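Local atomic coordinates of putative hydrolase (Burkholderia cenocepacia, PDB entry 4X00), a protein that is a putative aryl esterase of the alpha/beta-hydrolase fold and probably hydrolyses ester bonds. Residues I37-G42 / L64-L69; V23-E28 / G73-P78; K213-A218 / K243-R248. One frame throughout, in Å; residues are numbered along the deposited sequence.

Contact 1 of 3, residues I37-G42 / L64-L69; sequences IIFIHG and LITYDL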
# COMPACT_ATOMS: atom_id res chain seq x y z
N ILE A 37 -9.96 -3.89 -9.13
CA ILE A 37 -8.69 -3.36 -8.68
C ILE A 37 -8.76 -3.26 -7.17
O ILE A 37 -9.73 -2.69 -6.64
CB ILE A 37 -8.39 -1.96 -9.26
CG1 ILE A 37 -8.49 -1.97 -10.80
CG2 ILE A 37 -7.03 -1.46 -8.75
CD1 ILE A 37 -8.41 -0.58 -11.42
N ILE A 38 -7.80 -3.86 -6.47
CA ILE A 38 -7.74 -3.79 -5.01
C ILE A 38 -6.57 -2.91 -4.61
O ILE A 38 -5.42 -3.18 -4.99
CB ILE A 38 -7.59 -5.19 -4.40
CG1 ILE A 38 -8.81 -6.06 -4.73
CG2 ILE A 38 -7.39 -5.08 -2.90
CD1 ILE A 38 -8.61 -7.56 -4.41
N PHE A 39 -6.91 -1.82 -3.89
CA PHE A 39 -5.94 -0.83 -3.43
C PHE A 39 -5.53 -1.13 -1.99
O PHE A 39 -6.40 -1.35 -1.14
CB PHE A 39 -6.53 0.57 -3.47
CG PHE A 39 -6.90 1.02 -4.86
CD1 PHE A 39 -8.14 0.72 -5.39
CD2 PHE A 39 -6.01 1.79 -5.61
CE1 PHE A 39 -8.49 1.17 -6.66
CE2 PHE A 39 -6.34 2.23 -6.89
CZ PHE A 39 -7.59 1.93 -7.41
N ILE A 40 -4.23 -1.13 -1.74
CA ILE A 40 -3.64 -1.49 -0.45
C ILE A 40 -2.80 -0.33 0.01
O ILE A 40 -1.80 -0.01 -0.63
CB ILE A 40 -2.77 -2.75 -0.56
CG1 ILE A 40 -3.53 -3.86 -1.27
CG2 ILE A 40 -2.31 -3.21 0.83
CD1 ILE A 40 -2.61 -4.91 -1.88
N HIS A 41 -3.23 0.36 1.07
CA HIS A 41 -2.53 1.56 1.50
C HIS A 41 -1.25 1.25 2.29
O HIS A 41 -0.87 0.08 2.45
CB HIS A 41 -3.46 2.47 2.32
CG HIS A 41 -3.85 1.89 3.65
ND1 HIS A 41 -3.05 1.96 4.77
CD2 HIS A 41 -4.99 1.25 4.04
CE1 HIS A 41 -3.67 1.37 5.79
NE2 HIS A 41 -4.86 0.96 5.38
N GLY A 42 -0.58 2.30 2.75
CA GLY A 42 0.70 2.18 3.42
C GLY A 42 0.62 2.56 4.89
O GLY A 42 -0.46 2.79 5.45
N LEU A 64 -13.77 -1.01 -7.88
CA LEU A 64 -12.71 -0.37 -7.11
C LEU A 64 -12.82 -0.74 -5.64
O LEU A 64 -13.72 -0.26 -4.94
CB LEU A 64 -12.77 1.15 -7.29
CG LEU A 64 -12.70 1.65 -8.74
CD1 LEU A 64 -12.97 3.17 -8.78
CD2 LEU A 64 -11.35 1.34 -9.36
N ILE A 65 -11.92 -1.59 -5.18
CA ILE A 65 -12.00 -2.12 -3.82
C ILE A 65 -10.88 -1.53 -2.97
O ILE A 65 -9.71 -1.58 -3.35
CB ILE A 65 -11.87 -3.65 -3.84
CG1 ILE A 65 -13.02 -4.27 -4.64
CG2 ILE A 65 -11.79 -4.21 -2.40
CD1 ILE A 65 -12.76 -5.73 -5.05
N THR A 66 -11.23 -1.00 -1.79
CA THR A 66 -10.24 -0.54 -0.85
C THR A 66 -10.48 -1.24 0.49
O THR A 66 -11.55 -1.80 0.72
CB THR A 66 -10.30 0.99 -0.64
OG1 THR A 66 -11.63 1.38 -0.27
CG2 THR A 66 -9.90 1.76 -1.89
N TYR A 67 -9.50 -1.19 1.39
CA TYR A 67 -9.71 -1.67 2.74
C TYR A 67 -8.69 -1.04 3.66
O TYR A 67 -7.67 -0.48 3.21
CB TYR A 67 -9.62 -3.20 2.83
CG TYR A 67 -8.28 -3.84 2.59
CD1 TYR A 67 -7.80 -4.00 1.29
CD2 TYR A 67 -7.51 -4.32 3.65
CE1 TYR A 67 -6.59 -4.64 1.05
CE2 TYR A 67 -6.31 -4.97 3.44
CZ TYR A 67 -5.86 -5.15 2.11
OH TYR A 67 -4.67 -5.80 1.88
N ASP A 68 -8.95 -1.10 4.97
CA ASP A 68 -7.99 -0.64 5.95
C ASP A 68 -7.12 -1.83 6.38
O ASP A 68 -7.63 -2.91 6.72
CB ASP A 68 -8.68 -0.05 7.19
CG ASP A 68 -9.49 1.19 6.88
OD1 ASP A 68 -9.28 1.84 5.83
OD2 ASP A 68 -10.38 1.52 7.69
N LEU A 69 -5.81 -1.66 6.33
CA LEU A 69 -4.88 -2.68 6.86
C LEU A 69 -5.15 -2.97 8.33
O LEU A 69 -5.64 -2.10 9.08
CB LEU A 69 -3.43 -2.22 6.73
CG LEU A 69 -2.88 -2.03 5.31
CD1 LEU A 69 -1.47 -1.44 5.42
CD2 LEU A 69 -2.89 -3.36 4.57
O HOH W 1 -6.79 0.59 0.73
O HOH W 2 -5.14 -1.61 2.54
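Two straight backbone bonds join strands 37-40 and 64-67 in parallel: I65 N donates to I37 O, and F39 N to I65 O at 2.9 Å, each nearly along the C=O axis. Beyond them the strands spread, and water takes over. One molecule donates to both F39 O and Y67 O; a second donates to Y67 O, accepts from H41 N and sits over the centre of the Y67 ring. H41 then closes the gap with its side chain. Its CG lies in the crowded position between backbone N and carbonyl carbon (chi1 68°), which swings the imidazole across to L69, whose N donates to NE2 at 2.9 Å, well off the ring plane. On the other nitrogen, ND1 donates almost in plane to G42 O at 2.8 Å. Bonded at both nitrogens, the ring is fixed in rotation, with L69 CG over one face, 3.8 Å from its centroid, as a CH-pi contact. The two strands belong to the beta-alpha-beta unit of strand 36-40, helix 51-54 and strand 63-67 in the alpha/beta-hydrolase sheet, and G42 borders the putative Ser-His-Asp triad. Apolar side chains pack on both faces of this strand pair. On one, F39 turns its ring edge to L64 CD2 (CE1 to CD2 3.9 Å) while I37 CG2 covers a ring face. On the other, I38 CG1 lies beside I65 CD1 at 4.0 Å and I40 CG1 runs alongside Y67 CE1; L94 and I97 cover Y67. Further out, H72 meets H41 edge-to-face, and D68 OD2 accepts from L74 N and forms a salt bridge with R47.

Contact 2 of 3, residues V23-E28 / G73-P78; sequences VLAVQE and GLSGKP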
# COMPACT_ATOMS: atom_id res chain seq x y z
N VAL A 23 -11.06 -8.45 11.94
CA VAL A 23 -12.09 -7.97 11.01
C VAL A 23 -11.59 -6.74 10.24
O VAL A 23 -11.14 -5.77 10.84
CB VAL A 23 -13.40 -7.62 11.78
CG1 VAL A 23 -14.40 -6.99 10.84
CG2 VAL A 23 -14.00 -8.88 12.38
N LEU A 24 -11.62 -6.83 8.93
CA LEU A 24 -11.15 -5.78 8.04
C LEU A 24 -12.30 -4.95 7.54
O LEU A 24 -13.31 -5.50 7.13
CB LEU A 24 -10.41 -6.39 6.87
CG LEU A 24 -9.26 -7.31 7.29
CD1 LEU A 24 -8.84 -8.20 6.12
CD2 LEU A 24 -8.10 -6.51 7.89
N ALA A 25 -12.13 -3.64 7.58
CA ALA A 25 -13.11 -2.70 7.03
C ALA A 25 -12.83 -2.54 5.53
O ALA A 25 -11.74 -2.12 5.16
CB ALA A 25 -13.01 -1.36 7.74
N VAL A 26 -13.82 -2.89 4.71
CA VAL A 26 -13.68 -2.92 3.26
C VAL A 26 -14.69 -1.96 2.61
O VAL A 26 -15.81 -1.77 3.12
CB VAL A 26 -13.90 -4.34 2.73
CG1 VAL A 26 -13.68 -4.40 1.24
CG2 VAL A 26 -12.98 -5.32 3.46
N GLN A 27 -14.27 -1.33 1.52
CA GLN A 27 -15.16 -0.43 0.77
C GLN A 27 -15.11 -0.75 -0.72
O GLN A 27 -14.11 -1.28 -1.22
CB GLN A 27 -14.77 1.03 0.97
CG GLN A 27 -14.52 1.46 2.40
CD GLN A 27 -13.24 0.89 2.98
OE1 GLN A 27 -12.22 0.77 2.32
NE2 GLN A 27 -13.30 0.52 4.25
N GLU A 28 -16.20 -0.43 -1.42
CA GLU A 28 -16.21 -0.59 -2.87
C GLU A 28 -16.82 0.59 -3.56
O GLU A 28 -17.76 1.21 -3.05
CB GLU A 28 -17.01 -1.81 -3.29
CG GLU A 28 -16.29 -3.05 -3.23
CD GLU A 28 -17.09 -4.15 -3.90
OE1 GLU A 28 -17.59 -3.98 -5.05
OE2 GLU A 28 -17.24 -5.17 -3.24
N GLY A 73 -7.02 2.56 10.49
CA GLY A 73 -8.36 2.97 10.13
C GLY A 73 -9.42 2.39 11.05
O GLY A 73 -9.32 2.52 12.28
N LEU A 74 -10.40 1.70 10.46
CA LEU A 74 -11.47 1.05 11.23
C LEU A 74 -11.37 -0.47 11.19
O LEU A 74 -12.31 -1.17 11.60
CB LEU A 74 -12.85 1.53 10.75
CG LEU A 74 -13.06 3.05 10.87
CD1 LEU A 74 -14.51 3.42 10.42
CD2 LEU A 74 -12.72 3.59 12.26
N SER A 75 -10.21 -0.99 10.78
CA SER A 75 -9.98 -2.42 10.87
C SER A 75 -9.58 -2.82 12.30
O SER A 75 -9.25 -1.97 13.14
CB SER A 75 -8.92 -2.87 9.88
OG SER A 75 -9.50 -2.90 8.58
N GLY A 76 -9.62 -4.12 12.57
CA GLY A 76 -9.22 -4.61 13.88
C GLY A 76 -7.76 -4.29 14.19
O GLY A 76 -6.90 -4.19 13.28
N LYS A 77 -7.50 -4.14 15.48
CA LYS A 77 -6.19 -3.71 15.97
C LYS A 77 -5.74 -4.59 17.13
O LYS A 77 -5.76 -4.16 18.28
CB LYS A 77 -6.25 -2.23 16.40
CG LYS A 77 -6.77 -1.34 15.27
CD LYS A 77 -6.78 0.14 15.61
CE LYS A 77 -7.33 0.95 14.42
NZ LYS A 77 -8.76 0.61 14.15
N PRO A 78 -5.33 -5.82 16.83
CA PRO A 78 -4.85 -6.71 17.90
C PRO A 78 -3.71 -6.08 18.68
O PRO A 78 -2.94 -5.28 18.17
CB PRO A 78 -4.38 -7.96 17.15
CG PRO A 78 -4.35 -7.59 15.69
CD PRO A 78 -5.34 -6.47 15.51
O HOH W 3 -13.21 -3.88 12.06
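Hydrogen bonds carry most of this contact, in which the irregular segment 73-78 lies against the start of strand 23-30. G76 N donates to V23 O at 2.8 Å, nearly along the C=O axis, so the backbone of the loop is tied directly to the strand. One step along, the hydroxyl of S75 takes the place of a backbone acceptor: A25 N donates to S75 OG at 2.9 Å with an N-H...O angle of 167°. OG is set anti to the carbonyl carbon, beside its own backbone N (chi1 -75°), a position that brings it over L24 CA as well. The same oxygen is also hydrogen-bonded to D68 O, so a single buried hydroxyl links the loop to both strand 23-30 and the backbone of D68. A water bridges the segments, donating to V23 O and to L74 O at 2.9 Å. Strand 23-30 lies between 12-17 and 63-67 in the antiparallel part of the alpha/beta-hydrolase sheet, and the loop that leaves 63-67 towards helix 82-85 folds back over its beginning. Within the loop, in the conformer described, K77 curls its ammonium group back to two carbonyls: NZ donates to S75 O in the carbonyl plane and to G73 O from above the plane, at 2.7 Å. Both bonds close the loop on itself. Apolar contact is slight. A25 CB points at the loop and meets L74 CB at 4.2 Å, with R47 touching both side chains, while L24 packs on D93 and I97 of helix 87-100.

Contact 3 of 3, residues K213-A218 / K243-R248; sequences KGLSKA and KSLNPR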
# COMPACT_ATOMS: atom_id res chain seq x y z
N LYS A 213 11.43 -14.06 -2.80
CA LYS A 213 10.58 -15.16 -3.22
C LYS A 213 9.35 -14.66 -4.01
O LYS A 213 9.05 -15.18 -5.08
CB LYS A 213 10.15 -15.98 -2.00
CG LYS A 213 9.28 -17.18 -2.33
CD LYS A 213 8.88 -17.95 -1.07
CE LYS A 213 7.99 -19.13 -1.44
NZ LYS A 213 7.42 -19.78 -0.23
N GLY A 214 8.63 -13.67 -3.50
CA GLY A 214 7.39 -13.28 -4.16
C GLY A 214 7.62 -12.62 -5.51
O GLY A 214 6.91 -12.90 -6.47
N LEU A 215 8.58 -11.70 -5.56
CA LEU A 215 8.83 -11.00 -6.82
C LEU A 215 9.44 -11.90 -7.86
O LEU A 215 9.06 -11.85 -9.04
CB LEU A 215 9.75 -9.79 -6.59
CG LEU A 215 9.12 -8.63 -5.84
CD1 LEU A 215 10.17 -7.57 -5.53
CD2 LEU A 215 7.97 -8.03 -6.65
N SER A 216 10.40 -12.73 -7.46
CA SER A 216 11.17 -13.43 -8.48
C SER A 216 10.30 -14.47 -9.16
O SER A 216 10.53 -14.76 -10.33
CB SER A 216 12.42 -14.07 -7.90
OG SER A 216 12.07 -15.20 -7.13
N LYS A 217 9.30 -14.98 -8.47
CA LYS A 217 8.45 -16.01 -9.06
C LYS A 217 7.26 -15.48 -9.86
O LYS A 217 6.54 -16.27 -10.47
CB LYS A 217 7.91 -16.95 -7.96
CG LYS A 217 8.85 -18.05 -7.51
CD LYS A 217 10.06 -17.54 -6.78
CE LYS A 217 10.18 -18.19 -5.43
NZ LYS A 217 9.98 -19.67 -5.47
N ALA A 218 7.03 -14.17 -9.85
CA ALA A 218 5.82 -13.66 -10.48
C ALA A 218 5.90 -13.73 -12.01
O ALA A 218 6.96 -13.43 -12.58
CB ALA A 218 5.56 -12.22 -10.03
N LYS A 243 14.08 -5.08 -9.88
CA LYS A 243 14.38 -5.55 -11.22
C LYS A 243 15.45 -6.63 -11.20
O LYS A 243 15.47 -7.49 -12.08
CB LYS A 243 14.82 -4.40 -12.11
CG LYS A 243 13.66 -3.52 -12.56
CD LYS A 243 14.11 -2.44 -13.49
CE LYS A 243 12.91 -1.67 -14.03
NZ LYS A 243 13.30 -0.66 -15.09
N SER A 244 16.33 -6.59 -10.20
CA SER A 244 17.35 -7.62 -10.04
C SER A 244 16.68 -8.96 -9.75
O SER A 244 17.11 -10.02 -10.22
CB SER A 244 18.33 -7.22 -8.93
OG SER A 244 19.37 -8.16 -8.79
N LEU A 245 15.60 -8.90 -8.99
CA LEU A 245 14.85 -10.09 -8.63
C LEU A 245 13.96 -10.58 -9.76
O LEU A 245 13.78 -11.79 -9.94
CB LEU A 245 14.01 -9.81 -7.39
CG LEU A 245 14.86 -9.64 -6.13
CD1 LEU A 245 13.97 -9.09 -5.02
CD2 LEU A 245 15.50 -10.98 -5.71
N ASN A 246 13.38 -9.64 -10.50
CA ASN A 246 12.48 -9.98 -11.59
C ASN A 246 12.70 -9.02 -12.74
O ASN A 246 12.25 -7.88 -12.69
CB ASN A 246 11.02 -9.93 -11.14
CG ASN A 246 10.05 -10.39 -12.20
OD1 ASN A 246 10.32 -10.32 -13.40
ND2 ASN A 246 8.89 -10.87 -11.78
N PRO A 247 13.41 -9.47 -13.79
CA PRO A 247 13.83 -8.55 -14.86
C PRO A 247 12.68 -8.15 -15.77
O PRO A 247 12.86 -7.29 -16.64
CB PRO A 247 14.87 -9.37 -15.64
CG PRO A 247 14.39 -10.81 -15.43
CD PRO A 247 13.92 -10.84 -13.99
N ARG A 248 11.49 -8.74 -15.58
CA ARG A 248 10.36 -8.31 -16.40
C ARG A 248 9.58 -7.15 -15.78
O ARG A 248 8.64 -6.64 -16.39
CB ARG A 248 9.43 -9.49 -16.68
CG ARG A 248 10.11 -10.43 -17.69
CD ARG A 248 9.57 -11.82 -17.73
NE ARG A 248 8.22 -11.91 -18.27
CZ ARG A 248 7.94 -12.19 -19.54
NH1 ARG A 248 6.69 -12.31 -19.93
NH2 ARG A 248 8.93 -12.33 -20.42
O HOH W 4 12.63 -13.43 -11.74
O HOH W 5 9.39 -12.64 -14.45
O HOH W 6 7.49 -12.14 -15.16
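The C-terminal ends of two helices come together here, and their backbones are nearest at S216 and N246, 4.8 Å apart between CA atoms, where N246 is the first residue to leave the helical conformation of 243-245. N246 carries the polar contact. Its CG stands anti to the backbone N (chi1 -175°), sending the amide across to the end of the other helix. There ND2 donates to L215 O at 2.9 Å, in the carbonyl plane though with a bent N-H...O angle of 147°, and more weakly to A218 O at 3.3 Å. L215 O also accepts from A218 N, so two donors hold this carbonyl at the helix end. The other branch of the amide turns back on its own chain: OD1 accepts from R248 N at 2.9 Å, which fixes the rotation of the flat group. Water extends the network, one molecule donating to both A218 O and N246 OD1, another to S216 O and L245 O. In the conformer described, S216 presents carbon rather than its hydroxyl, CB lying 3.3 Å from L245 O, while OG bonds back to A212 O in its own helix. On the apolar side L215 and L245 cross at about a right angle and touch through their CD1 methyls at 4.1 Å. L215 also rests on S119 of helix 113-125 and, like N246, on L222. The N246 bond to R248 N forms an Asx turn, here placed where helix 235-245 gives way to the chain leading into strand 250-254, the outermost parallel strand of the alpha/beta-hydrolase sheet.

How the contacts relate
Contacts 1 and 2 are neighbours, their centres 11 Å apart, and share one sheet: strand 63-67 is flanked by 36-40 on one side and 23-30 on the other. They touch through T66 OG1 and Q27 OE1, a probable hydrogen bond of 2.7 Å. Along the chain, both segments of contact 1 fall between those of contact 2. Contact 3 comes later in the chain, after both have closed, with its centre about 23 Å from that of contact 1 and 30 Å from that of contact 2. The three thus sample the buried interior of one alpha/beta-hydrolase sheet, its antiparallel side, and two helix ends across the chain's centre from contact 2.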